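Local coordinates for adenosine monophosphate-protein transferase (Sulfolobus tokodaii, PDB 2EKM) that is of unknown function but, as a member of the adenosine-specific kinase family, probably acts on adenosine or its nucleotides, at residues A[31-36]-A[43-48]; A[36-41]-A[97-102]; A[56-61]-A[74-79]. All coordinates share one frame; numbering follows the deposited sequence.

Contact 1 of 3, residues A[31-36]-A[43-48]; sequences DLYETL and LKFGIA
Leu36 O, near the C-terminal end of helix 28-37, accepts hydrogen bonds from both the backbone N and the hydroxyl of Ser39, while from the strand side Leu43 CD2 rests against the same oxygen at 3.9 Å. The rest of the contact is apolar and centres on Phe45. With its CG between the backbone N and the carbonyl carbon (chi1 58°), Phe45 turns its ring under the helix, and Leu36 CB stands over the middle of one face in a CH-pi contact, 3.6 Å from the centroid. Farther out on the same leucine, Leu36 CD1 reaches Phe45 CD1 (3.7 Å) and meets Ile47 CD1 tip to tip. At the ring's edge, in its plane, lies Tyr33 CD1, 3.5 Å from Phe45 CE1; the two rings are inclined at 59°, an oblique pair. With Phe45 replaced by an alanine, the space beneath Leu36 CB is likely to open and the Tyr33 ring to lose the edge it lies against. The pairing belongs to a split beta-alpha-beta crossover: helix 28-37 connects strand 16-22 to strand 44-50, parallel to it with strand 83-89 between, and its part 31-36 runs nearly antiparallel (167°) to strand 44-48. Ile47 is the next strand side chain to face the helix. Ile47 CD1 sits against the helix backbone, 3.4 Å from Tyr33 N, while the CG2 branch packs on Leu32 CD1. On the far side of the helix, Asp31 and Glu34 both form salt bridges with Lys161 of the second subunit.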
ATOM      1  N   ASP A  31       8.323  17.812  -1.947  1.00 17.30           N
ATOM      2  CA  ASP A  31       7.079  17.624  -1.212  1.00 17.78           C
ATOM      3  C   ASP A  31       7.316  16.885   0.105  1.00 17.63           C
ATOM      4  O   ASP A  31       6.748  17.209   1.140  1.00 17.89           O
ATOM      5  CB  ASP A  31       6.121  16.823  -2.094  1.00 16.37           C
ATOM      6  CG  ASP A  31       5.387  17.772  -3.032  1.00 17.67           C
ATOM      7  OD1 ASP A  31       5.873  18.889  -3.211  1.00 16.91           O
ATOM      8  OD2 ASP A  31       4.351  17.388  -3.570  1.00 16.77           O
ATOM      9  N   LEU A  32       8.177  15.876   0.075  1.00 16.19           N
ATOM     10  CA  LEU A  32       8.487  15.146   1.299  1.00 17.30           C
ATOM     11  C   LEU A  32       9.264  16.071   2.243  1.00 16.91           C
ATOM     12  O   LEU A  32       8.987  16.124   3.440  1.00 17.29           O
ATOM     13  CB  LEU A  32       9.303  13.886   0.980  1.00 17.11           C
ATOM     14  CG  LEU A  32       8.512  12.729   0.352  1.00 17.48           C
ATOM     15  CD1 LEU A  32       9.451  11.600  -0.056  1.00 16.64           C
ATOM     16  CD2 LEU A  32       7.473  12.227   1.350  1.00 18.27           C
ATOM     17  N   TYR A  33      10.225  16.811   1.699  1.00 16.62           N
ATOM     18  CA  TYR A  33      11.018  17.722   2.518  1.00 17.26           C
ATOM     19  C   TYR A  33      10.104  18.727   3.210  1.00 18.98           C
ATOM     20  O   TYR A  33      10.215  18.959   4.413  1.00 19.91           O
ATOM     21  CB  TYR A  33      12.039  18.490   1.663  1.00 17.59           C
ATOM     22  CG  TYR A  33      12.711  19.604   2.439  1.00 18.00           C
ATOM     23  CD1 TYR A  33      13.815  19.347   3.256  1.00 18.30           C
ATOM     24  CD2 TYR A  33      12.172  20.893   2.445  1.00 20.75           C
ATOM     25  CE1 TYR A  33      14.361  20.342   4.067  1.00 21.96           C
ATOM     26  CE2 TYR A  33      12.708  21.897   3.255  1.00 21.80           C
ATOM     27  CZ  TYR A  33      13.799  21.613   4.064  1.00 21.91           C
ATOM     28  OH  TYR A  33      14.305  22.591   4.883  1.00 21.81           O
ATOM     29  N   GLU A  34       9.201  19.323   2.435  1.00 18.75           N
ATOM     30  CA  GLU A  34       8.277  20.318   2.954  1.00 17.86           C
ATOM     31  C   GLU A  34       7.353  19.830   4.063  1.00 18.06           C
ATOM     32  O   GLU A  34       7.225  20.483   5.098  1.00 18.32           O
ATOM     33  CB  GLU A  34       7.441  20.896   1.807  1.00 19.41           C
ATOM     34  CG  GLU A  34       8.205  21.876   0.933  1.00 20.82           C
ATOM     35  CD  GLU A  34       7.399  22.374  -0.256  1.00 21.43           C
ATOM     36  OE1 GLU A  34       6.162  22.501  -0.140  1.00 24.52           O
ATOM     37  OE2 GLU A  34       8.008  22.657  -1.305  1.00 20.88           O
ATOM     38  N   THR A  35       6.713  18.682   3.859  1.00 16.55           N
ATOM     39  CA  THR A  35       5.789  18.173   4.859  1.00 15.06           C
ATOM     40  C   THR A  35       6.496  17.745   6.150  1.00 15.94           C
ATOM     41  O   THR A  35       5.925  17.843   7.238  1.00 15.09           O
ATOM     42  CB  THR A  35       4.934  17.012   4.275  1.00 16.53           C
ATOM     43  OG1 THR A  35       3.745  16.852   5.065  1.00 16.28           O
ATOM     44  CG2 THR A  35       5.728  15.707   4.248  1.00 13.12           C
ATOM     45  N   LEU A  36       7.737  17.277   6.038  1.00 14.81           N
ATOM     46  CA  LEU A  36       8.495  16.882   7.221  1.00 16.44           C
ATOM     47  C   LEU A  36       8.957  18.141   7.965  1.00 18.06           C
ATOM     48  O   LEU A  36       8.851  18.224   9.190  1.00 19.70           O
ATOM     49  CB  LEU A  36       9.704  16.026   6.824  1.00 17.79           C
ATOM     50  CG  LEU A  36       9.347  14.646   6.256  1.00 18.10           C
ATOM     51  CD1 LEU A  36      10.594  13.919   5.763  1.00 18.49           C
ATOM     52  CD2 LEU A  36       8.641  13.838   7.339  1.00 16.43           C
ATOM     53  N   LEU A  43      12.235  18.056  14.295  1.00 19.63           N
ATOM     54  CA  LEU A  43      12.448  16.785  13.615  1.00 20.42           C
ATOM     55  C   LEU A  43      13.678  16.857  12.714  1.00 18.70           C
ATOM     56  O   LEU A  43      13.873  17.835  11.994  1.00 19.35           O
ATOM     57  CB  LEU A  43      11.229  16.411  12.766  1.00 19.23           C
ATOM     58  CG  LEU A  43      11.366  15.085  12.000  1.00 19.21           C
ATOM     59  CD1 LEU A  43      11.270  13.908  12.975  1.00 17.87           C
ATOM     60  CD2 LEU A  43      10.277  14.986  10.942  1.00 16.46           C
ATOM     61  N   LYS A  44      14.512  15.823  12.772  1.00 18.55           N
ATOM     62  CA  LYS A  44      15.704  15.740  11.931  1.00 16.82           C
ATOM     63  C   LYS A  44      15.372  14.660  10.914  1.00 17.74           C
ATOM     64  O   LYS A  44      14.850  13.601  11.278  1.00 15.63           O
ATOM     65  CB  LYS A  44      16.933  15.316  12.747  1.00 19.08           C
ATOM     66  CG  LYS A  44      17.249  16.229  13.921  1.00 22.56           C
ATOM     67  CD  LYS A  44      17.427  17.677  13.471  1.00 26.97           C
ATOM     68  CE  LYS A  44      17.653  18.598  14.664  1.00 31.06           C
ATOM     69  NZ  LYS A  44      17.727  20.026  14.260  1.00 34.20           N
ATOM     70  N   PHE A  45      15.674  14.909   9.648  1.00 15.98           N
ATOM     71  CA  PHE A  45      15.350  13.920   8.634  1.00 18.10           C
ATOM     72  C   PHE A  45      16.236  13.957   7.395  1.00 17.51           C
ATOM     73  O   PHE A  45      16.904  14.952   7.117  1.00 18.09           O
ATOM     74  CB  PHE A  45      13.879  14.083   8.237  1.00 17.18           C
ATOM     75  CG  PHE A  45      13.534  15.459   7.720  1.00 18.28           C
ATOM     76  CD1 PHE A  45      13.710  15.777   6.377  1.00 17.91           C
ATOM     77  CD2 PHE A  45      13.057  16.444   8.583  1.00 19.72           C
ATOM     78  CE1 PHE A  45      13.414  17.060   5.899  1.00 16.75           C
ATOM     79  CE2 PHE A  45      12.760  17.732   8.115  1.00 17.91           C
ATOM     80  CZ  PHE A  45      12.941  18.035   6.771  1.00 17.08           C
ATOM     81  N   GLY A  46      16.238  12.838   6.676  1.00 16.55           N
ATOM     82  CA  GLY A  46      16.999  12.701   5.449  1.00 16.35           C
ATOM     83  C   GLY A  46      16.099  11.983   4.459  1.00 16.82           C
ATOM     84  O   GLY A  46      15.429  11.015   4.828  1.00 15.09           O
ATOM     85  N   ILE A  47      16.093  12.444   3.211  1.00 16.86           N
ATOM     86  CA  ILE A  47      15.232  11.872   2.175  1.00 17.01           C
ATOM     87  C   ILE A  47      15.975  11.467   0.906  1.00 17.21           C
ATOM     88  O   ILE A  47      16.816  12.211   0.412  1.00 17.20           O
ATOM     89  CB  ILE A  47      14.156  12.890   1.739  1.00 18.32           C
ATOM     90  CG1 ILE A  47      13.377  13.379   2.958  1.00 20.03           C
ATOM     91  CG2 ILE A  47      13.232  12.265   0.691  1.00 14.97           C
ATOM     92  CD1 ILE A  47      12.641  14.690   2.714  1.00 20.79           C
ATOM     93  N   ALA A  48      15.640  10.297   0.372  1.00 15.82           N
ATOM     94  CA  ALA A  48      16.247   9.820  -0.865  1.00 17.92           C
ATOM     95  C   ALA A  48      15.122   9.308  -1.760  1.00 19.46           C
ATOM     96  O   ALA A  48      14.182   8.671  -1.278  1.00 18.52           O
ATOM     97  CB  ALA A  48      17.243   8.706  -0.580  1.00 18.36           C
TER

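Contact 2 of 3, residues A[36-41]-A[97-102]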
ATOM      1  N   LEU A  36       7.737  17.277   6.038  1.00 14.81           N
ATOM      2  CA  LEU A  36       8.495  16.882   7.221  1.00 16.44           C
ATOM      3  C   LEU A  36       8.957  18.141   7.965  1.00 18.06           C
ATOM      4  O   LEU A  36       8.851  18.224   9.190  1.00 19.70           O
ATOM      5  CB  LEU A  36       9.704  16.026   6.824  1.00 17.79           C
ATOM      6  CG  LEU A  36       9.347  14.646   6.256  1.00 18.10           C
ATOM      7  CD1 LEU A  36      10.594  13.919   5.763  1.00 18.49           C
ATOM      8  CD2 LEU A  36       8.641  13.838   7.339  1.00 16.43           C
ATOM      9  N   ALA A  37       9.445  19.125   7.217  1.00 16.87           N
ATOM     10  CA  ALA A  37       9.920  20.376   7.800  1.00 18.94           C
ATOM     11  C   ALA A  37       8.828  21.093   8.592  1.00 19.27           C
ATOM     12  O   ALA A  37       9.095  21.647   9.659  1.00 20.13           O
ATOM     13  CB  ALA A  37      10.458  21.300   6.701  1.00 16.56           C
ATOM     14  N   SER A  38       7.600  21.084   8.080  1.00 18.59           N
ATOM     15  CA  SER A  38       6.505  21.757   8.773  1.00 17.99           C
ATOM     16  C   SER A  38       5.742  20.854   9.742  1.00 18.83           C
ATOM     17  O   SER A  38       4.693  21.241  10.258  1.00 19.99           O
ATOM     18  CB  SER A  38       5.534  22.393   7.766  1.00 17.86           C
ATOM     19  OG  SER A  38       4.958  21.434   6.900  1.00 16.54           O
ATOM     20  N   SER A  39       6.264  19.658  10.002  1.00 17.89           N
ATOM     21  CA  SER A  39       5.593  18.755  10.932  1.00 17.94           C
ATOM     22  C   SER A  39       6.040  19.115  12.344  1.00 19.25           C
ATOM     23  O   SER A  39       5.297  18.937  13.309  1.00 17.73           O
ATOM     24  CB  SER A  39       5.936  17.290  10.625  1.00 14.85           C
ATOM     25  OG  SER A  39       7.290  16.994  10.914  1.00 16.74           O
ATOM     26  N   SER A  40       7.257  19.647  12.448  1.00 19.50           N
ATOM     27  CA  SER A  40       7.833  20.046  13.727  1.00 21.26           C
ATOM     28  C   SER A  40       9.154  20.789  13.520  1.00 20.97           C
ATOM     29  O   SER A  40       9.914  20.484  12.599  1.00 20.45           O
ATOM     30  CB  SER A  40       8.073  18.809  14.600  1.00 22.34           C
ATOM     31  OG  SER A  40       8.954  19.109  15.669  1.00 28.68           O
ATOM     32  N   PRO A  41       9.447  21.777  14.377  1.00 21.46           N
ATOM     33  CA  PRO A  41      10.699  22.525  14.230  1.00 21.91           C
ATOM     34  C   PRO A  41      11.933  21.781  14.745  1.00 23.71           C
ATOM     35  O   PRO A  41      13.054  22.272  14.625  1.00 26.11           O
ATOM     36  CB  PRO A  41      10.424  23.807  15.015  1.00 22.99           C
ATOM     37  CG  PRO A  41       9.533  23.319  16.131  1.00 21.10           C
ATOM     38  CD  PRO A  41       8.582  22.380  15.409  1.00 21.00           C
ATOM     39  N   LEU A  97       3.768   9.793   9.589  1.00 15.95           N
ATOM     40  CA  LEU A  97       3.270   8.811   8.637  1.00 17.78           C
ATOM     41  C   LEU A  97       2.046   9.291   7.856  1.00 16.55           C
ATOM     42  O   LEU A  97       1.989   9.132   6.635  1.00 15.61           O
ATOM     43  CB  LEU A  97       2.980   7.487   9.346  1.00 16.90           C
ATOM     44  CG  LEU A  97       3.091   6.220   8.486  1.00 23.76           C
ATOM     45  CD1 LEU A  97       4.383   6.228   7.666  1.00 20.74           C
ATOM     46  CD2 LEU A  97       3.050   5.000   9.399  1.00 22.68           C
ATOM     47  N   ASN A  98       1.069   9.887   8.535  1.00 15.79           N
ATOM     48  CA  ASN A  98      -0.112  10.362   7.820  1.00 16.32           C
ATOM     49  C   ASN A  98       0.210  11.490   6.832  1.00 16.32           C
ATOM     50  O   ASN A  98      -0.400  11.573   5.763  1.00 15.09           O
ATOM     51  CB  ASN A  98      -1.214  10.787   8.803  1.00 17.48           C
ATOM     52  CG  ASN A  98      -1.961   9.593   9.387  1.00 20.48           C
ATOM     53  OD1 ASN A  98      -1.941   8.505   8.816  1.00 20.80           O
ATOM     54  ND2 ASN A  98      -2.632   9.796  10.512  1.00 21.51           N
ATOM     55  N   ARG A  99       1.162  12.356   7.170  1.00 14.57           N
ATOM     56  CA  ARG A  99       1.540  13.436   6.247  1.00 14.16           C
ATOM     57  C   ARG A  99       2.105  12.826   4.972  1.00 13.66           C
ATOM     58  O   ARG A  99       1.788  13.261   3.861  1.00 15.21           O
ATOM     59  CB  ARG A  99       2.600  14.351   6.873  1.00 13.33           C
ATOM     60  CG  ARG A  99       2.042  15.323   7.887  1.00 16.49           C
ATOM     61  CD  ARG A  99       3.145  16.130   8.565  1.00 17.02           C
ATOM     62  NE  ARG A  99       2.570  17.224   9.338  1.00 17.78           N
ATOM     63  CZ  ARG A  99       2.650  18.506   8.999  1.00 18.26           C
ATOM     64  NH1 ARG A  99       3.299  18.871   7.903  1.00 19.44           N
ATOM     65  NH2 ARG A  99       2.043  19.419   9.740  1.00 18.54           N
ATOM     66  N   ILE A 100       2.939  11.807   5.142  1.00 14.62           N
ATOM     67  CA  ILE A 100       3.567  11.126   4.017  1.00 16.91           C
ATOM     68  C   ILE A 100       2.535  10.445   3.115  1.00 16.86           C
ATOM     69  O   ILE A 100       2.621  10.537   1.886  1.00 16.30           O
ATOM     70  CB  ILE A 100       4.604  10.092   4.526  1.00 17.37           C
ATOM     71  CG1 ILE A 100       5.746  10.828   5.244  1.00 16.43           C
ATOM     72  CG2 ILE A 100       5.140   9.261   3.361  1.00 19.27           C
ATOM     73  CD1 ILE A 100       6.704   9.918   6.019  1.00 13.89           C
ATOM     74  N   LYS A 101       1.560   9.767   3.721  1.00 16.78           N
ATOM     75  CA  LYS A 101       0.512   9.090   2.954  1.00 16.42           C
ATOM     76  C   LYS A 101      -0.233  10.096   2.087  1.00 17.90           C
ATOM     77  O   LYS A 101      -0.676   9.770   0.984  1.00 18.96           O
ATOM     78  CB  LYS A 101      -0.520   8.440   3.880  1.00 16.18           C
ATOM     79  CG  LYS A 101      -0.017   7.329   4.765  1.00 17.87           C
ATOM     80  CD  LYS A 101      -1.089   6.985   5.791  1.00 17.47           C
ATOM     81  CE  LYS A 101      -0.591   5.985   6.809  1.00 17.82           C
ATOM     82  NZ  LYS A 101      -1.617   5.733   7.863  1.00 16.23           N
ATOM     83  N   ASN A 102      -0.372  11.316   2.602  1.00 16.51           N
ATOM     84  CA  ASN A 102      -1.099  12.383   1.913  1.00 17.42           C
ATOM     85  C   ASN A 102      -0.319  13.153   0.851  1.00 16.45           C
ATOM     86  O   ASN A 102      -0.881  14.023   0.186  1.00 16.48           O
ATOM     87  CB  ASN A 102      -1.659  13.371   2.945  1.00 21.66           C
ATOM     88  CG  ASN A 102      -2.597  12.706   3.942  1.00 27.04           C
ATOM     89  OD1 ASN A 102      -2.986  13.310   4.943  1.00 32.36           O
ATOM     90  ND2 ASN A 102      -2.969  11.462   3.671  1.00 28.17           N
TER
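Arg99 leaves helix 93-101 with its CG beside the backbone N (chi1 -77°) and then runs fully extended to NE, which carries its guanidinium across to Ser38 and Ser39 just past the end of helix 28-37. Ser38, the first residue to abandon helical backbone angles, holds its OG between the backbone N and the carbonyl carbon (chi1 60°), where Arg99 NH1 can donate to it at 3.2 Å. That bond is bent, with an N-H...O angle of 140°, and the hydroxyl lies somewhat out of the guanidinium plane. The same hydroxyl is also hydrogen-bonded to Glu34 O, one turn back, and Arg99 NH1 makes a weak bond to Thr35 O. The flat group is further held through one of its faces: Ser39 CA sits over its centre, 3.5 Å from Arg99 CZ, with Ser38 C on the same face. Ser39 CB comes alongside, 3.6 Å from Arg99 NE, while Ser39 OG turns away to the carbonyl of Leu36. Placed beside the carbonyls at a helix C terminus, the positive charge is likely to be favoured by the helix dipole. This is a contact at the protein surface, a side-chain bridge between two helices that lie on the same face of the five-stranded sheet. Deeper in, Leu36 and Ile100 both pack on Ile86 of strand 83-89, and Ile100 also reaches Ile109 of strand 108-113. Along helix 93-101 itself, Asn98 and Lys101 bond to backbone oxygens of the third subunit, while Val96 packs under Leu36 and Ser39.

Contact 3 of 3, residues A[56-61]-A[74-79]; sequences RLIRWD and TALKIG
Ile58 is the residue of 56-61 that meets Ala75 and Leu76. Just before it, Leu57 CD1 lies near the rim of one face of the Arg59 guanidinium. At Ile58 the side chain points at helix 65-78, and the nearest backbones here are those of Ile58 and Ala75, whose CA atoms stand 7.4 Å apart. The first torsion (chi1 -63°) sets Ile58 CG1 opposite the carbonyl carbon and the second (chi2 -68°) bends the chain again, bringing Ile58 CD1 onto Ala75 CB at 3.9 Å. One atom nearer the backbone, Ile58 CG1 is met obliquely by Leu76 CD2, also at 3.9 Å; Leu76 brings the end of its side chain in from the flank of the helix. Ala48 and Cys50 of the adjacent strand touch both Ile58 and Ala75, which helps bury these two, while Leu76 lies at the exposed margin. Helix 65-78 is the connection of a split beta-alpha-beta crossover, leading from strand 57-62 to the parallel strand 83-89 with strand 44-50 between them. Past Ile58, Arg59 points to the other face of the sheet, where its guanidinium is salt-bridged to Glu51 and to Glu143 of the second subunit. Within this chain the strand is an edge of the sheet, yet Leu57 and Ile58 pair in parallel with a strand of the second subunit, which carries the sheet across the interface.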
ATOM      1  N   ARG A  56      18.366   8.965 -13.968  1.00 21.67           N
ATOM      2  CA  ARG A  56      18.225   7.901 -12.976  1.00 21.90           C
ATOM      3  C   ARG A  56      19.087   8.152 -11.740  1.00 21.60           C
ATOM      4  O   ARG A  56      19.790   7.259 -11.264  1.00 22.41           O
ATOM      5  CB  ARG A  56      18.613   6.562 -13.612  1.00 22.25           C
ATOM      6  CG  ARG A  56      17.723   6.163 -14.787  1.00 22.80           C
ATOM      7  CD  ARG A  56      18.406   5.140 -15.686  1.00 22.97           C
ATOM      8  NE  ARG A  56      18.828   3.946 -14.957  1.00 21.42           N
ATOM      9  CZ  ARG A  56      19.418   2.903 -15.527  1.00 23.92           C
ATOM     10  NH1 ARG A  56      19.655   2.910 -16.835  1.00 22.88           N
ATOM     11  NH2 ARG A  56      19.767   1.849 -14.797  1.00 21.38           N
ATOM     12  N   LEU A  57      19.017   9.371 -11.218  1.00 21.28           N
ATOM     13  CA  LEU A  57      19.803   9.752 -10.054  1.00 20.99           C
ATOM     14  C   LEU A  57      19.036   9.690  -8.739  1.00 22.39           C
ATOM     15  O   LEU A  57      17.833   9.959  -8.693  1.00 21.62           O
ATOM     16  CB  LEU A  57      20.333  11.177 -10.234  1.00 19.27           C
ATOM     17  CG  LEU A  57      21.281  11.426 -11.406  1.00 19.80           C
ATOM     18  CD1 LEU A  57      21.556  12.925 -11.551  1.00 20.00           C
ATOM     19  CD2 LEU A  57      22.570  10.658 -11.170  1.00 19.46           C
ATOM     20  N   ILE A  58      19.740   9.327  -7.670  1.00 21.52           N
ATOM     21  CA  ILE A  58      19.128   9.296  -6.349  1.00 22.54           C
ATOM     22  C   ILE A  58      18.974  10.774  -6.001  1.00 22.10           C
ATOM     23  O   ILE A  58      19.971  11.487  -5.875  1.00 21.79           O
ATOM     24  CB  ILE A  58      20.054   8.656  -5.284  1.00 22.66           C
ATOM     25  CG1 ILE A  58      20.332   7.186  -5.617  1.00 24.17           C
ATOM     26  CG2 ILE A  58      19.424   8.795  -3.905  1.00 22.43           C
ATOM     27  CD1 ILE A  58      19.135   6.277  -5.508  1.00 26.29           C
ATOM     28  N   ARG A  59      17.734  11.236  -5.871  1.00 20.74           N
ATOM     29  CA  ARG A  59      17.477  12.630  -5.536  1.00 21.04           C
ATOM     30  C   ARG A  59      17.321  12.717  -4.024  1.00 21.49           C
ATOM     31  O   ARG A  59      16.707  11.845  -3.410  1.00 21.38           O
ATOM     32  CB  ARG A  59      16.213  13.110  -6.245  1.00 19.92           C
ATOM     33  CG  ARG A  59      16.263  12.910  -7.750  1.00 21.40           C
ATOM     34  CD  ARG A  59      17.453  13.629  -8.365  1.00 20.18           C
ATOM     35  NE  ARG A  59      17.442  13.543  -9.824  1.00 20.51           N
ATOM     36  CZ  ARG A  59      17.848  14.519 -10.630  1.00 22.02           C
ATOM     37  NH1 ARG A  59      18.301  15.659 -10.121  1.00 20.60           N
ATOM     38  NH2 ARG A  59      17.787  14.363 -11.945  1.00 22.75           N
ATOM     39  N   TRP A  60      17.860  13.768  -3.417  1.00 21.54           N
ATOM     40  CA  TRP A  60      17.800  13.859  -1.968  1.00 20.42           C
ATOM     41  C   TRP A  60      17.734  15.251  -1.371  1.00 21.66           C
ATOM     42  O   TRP A  60      18.038  16.249  -2.026  1.00 22.16           O
ATOM     43  CB  TRP A  60      19.018  13.149  -1.379  1.00 19.99           C
ATOM     44  CG  TRP A  60      20.311  13.690  -1.938  1.00 20.26           C
ATOM     45  CD1 TRP A  60      20.961  13.266  -3.064  1.00 21.88           C
ATOM     46  CD2 TRP A  60      21.065  14.800  -1.435  1.00 19.76           C
ATOM     47  NE1 TRP A  60      22.073  14.044  -3.295  1.00 19.63           N
ATOM     48  CE2 TRP A  60      22.162  14.992  -2.309  1.00 21.04           C
ATOM     49  CE3 TRP A  60      20.921  15.652  -0.332  1.00 20.77           C
ATOM     50  CZ2 TRP A  60      23.112  16.002  -2.112  1.00 19.48           C
ATOM     51  CZ3 TRP A  60      21.869  16.661  -0.135  1.00 20.85           C
ATOM     52  CH2 TRP A  60      22.949  16.823  -1.024  1.00 20.70           C
ATOM     53  N   ASP A  61      17.342  15.289  -0.101  1.00 21.13           N
ATOM     54  CA  ASP A  61      17.261  16.522   0.671  1.00 22.40           C
ATOM     55  C   ASP A  61      17.049  16.131   2.129  1.00 21.50           C
ATOM     56  O   ASP A  61      16.911  14.948   2.446  1.00 21.16           O
ATOM     57  CB  ASP A  61      16.106  17.410   0.206  1.00 23.74           C
ATOM     58  CG  ASP A  61      16.366  18.890   0.477  1.00 25.55           C
ATOM     59  OD1 ASP A  61      16.986  19.210   1.512  1.00 23.02           O
ATOM     60  OD2 ASP A  61      15.944  19.733  -0.341  1.00 25.99           O
ATOM     61  N   THR A  74      20.630   3.284   1.632  1.00 18.82           N
ATOM     62  CA  THR A  74      19.521   2.344   1.598  1.00 18.89           C
ATOM     63  C   THR A  74      18.813   2.366   0.241  1.00 17.74           C
ATOM     64  O   THR A  74      18.449   1.318  -0.287  1.00 15.82           O
ATOM     65  CB  THR A  74      18.524   2.645   2.742  1.00 19.20           C
ATOM     66  OG1 THR A  74      19.178   2.406   3.998  1.00 16.93           O
ATOM     67  CG2 THR A  74      17.288   1.755   2.645  1.00 16.24           C
ATOM     68  N   ALA A  75      18.633   3.556  -0.329  1.00 17.75           N
ATOM     69  CA  ALA A  75      17.979   3.683  -1.631  1.00 17.76           C
ATOM     70  C   ALA A  75      18.791   2.979  -2.719  1.00 18.92           C
ATOM     71  O   ALA A  75      18.232   2.358  -3.625  1.00 19.57           O
ATOM     72  CB  ALA A  75      17.802   5.157  -1.986  1.00 17.17           C
ATOM     73  N   LEU A  76      20.113   3.085  -2.632  1.00 18.22           N
ATOM     74  CA  LEU A  76      20.991   2.445  -3.604  1.00 19.37           C
ATOM     75  C   LEU A  76      20.959   0.925  -3.460  1.00 18.23           C
ATOM     76  O   LEU A  76      20.973   0.197  -4.450  1.00 16.67           O
ATOM     77  CB  LEU A  76      22.430   2.932  -3.421  1.00 20.48           C
ATOM     78  CG  LEU A  76      22.832   4.273  -4.036  1.00 23.01           C
ATOM     79  CD1 LEU A  76      24.200   4.671  -3.506  1.00 23.81           C
ATOM     80  CD2 LEU A  76      22.860   4.163  -5.561  1.00 23.43           C
ATOM     81  N   LYS A  77      20.930   0.451  -2.220  1.00 18.59           N
ATOM     82  CA  LYS A  77      20.908  -0.984  -1.953  1.00 19.31           C
ATOM     83  C   LYS A  77      19.618  -1.633  -2.448  1.00 19.20           C
ATOM     84  O   LYS A  77      19.633  -2.750  -2.958  1.00 21.50           O
ATOM     85  CB  LYS A  77      21.105  -1.228  -0.459  1.00 20.86           C
ATOM     86  CG  LYS A  77      22.480  -0.788   0.025  1.00 21.97           C
ATOM     87  CD  LYS A  77      22.553  -0.643   1.538  1.00 21.98           C
ATOM     88  CE  LYS A  77      22.315  -1.958   2.251  1.00 22.72           C
ATOM     89  NZ  LYS A  77      22.572  -1.819   3.714  1.00 23.71           N
ATOM     90  N   ILE A  78      18.499  -0.939  -2.290  1.00 18.02           N
ATOM     91  CA  ILE A  78      17.235  -1.471  -2.772  1.00 16.56           C
ATOM     92  C   ILE A  78      17.313  -1.388  -4.296  1.00 17.24           C
ATOM     93  O   ILE A  78      16.953  -2.332  -5.000  1.00 18.26           O
ATOM     94  CB  ILE A  78      16.048  -0.646  -2.247  1.00 16.28           C
ATOM     95  CG1 ILE A  78      15.944  -0.808  -0.726  1.00 16.30           C
ATOM     96  CG2 ILE A  78      14.753  -1.090  -2.935  1.00 14.14           C
ATOM     97  CD1 ILE A  78      14.851   0.047  -0.079  1.00 15.95           C
ATOM     98  N   GLY A  79      17.807  -0.253  -4.788  1.00 17.83           N
ATOM     99  CA  GLY A  79      17.973  -0.042  -6.218  1.00 17.53           C
ATOM    100  C   GLY A  79      16.756  -0.208  -7.107  1.00 16.49           C
ATOM    101  O   GLY A  79      16.885  -0.569  -8.278  1.00 18.43           O
TER

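After strand 16-22 the chain enters helix 28-37, and contact 1 closes a short loop by returning strand 44-50 beneath that helix. Contact 2 opens on the end of the same helix, sharing Leu36, and closes only when helix 93-101 arrives, so the two cross along the chain. Contact 3 follows contact 1 in series and is nested within the long loop of contact 2; it joins strand 57-62 to helix 65-78. Strands 44-50 and 57-62 are sheet neighbours, linking contacts 1 and 3 through the backbone. Contacts 1 and 2 seat helices 28-37 and 93-101 on one face of the five-stranded sheet, and contact 3 holds helix 65-78 against the other.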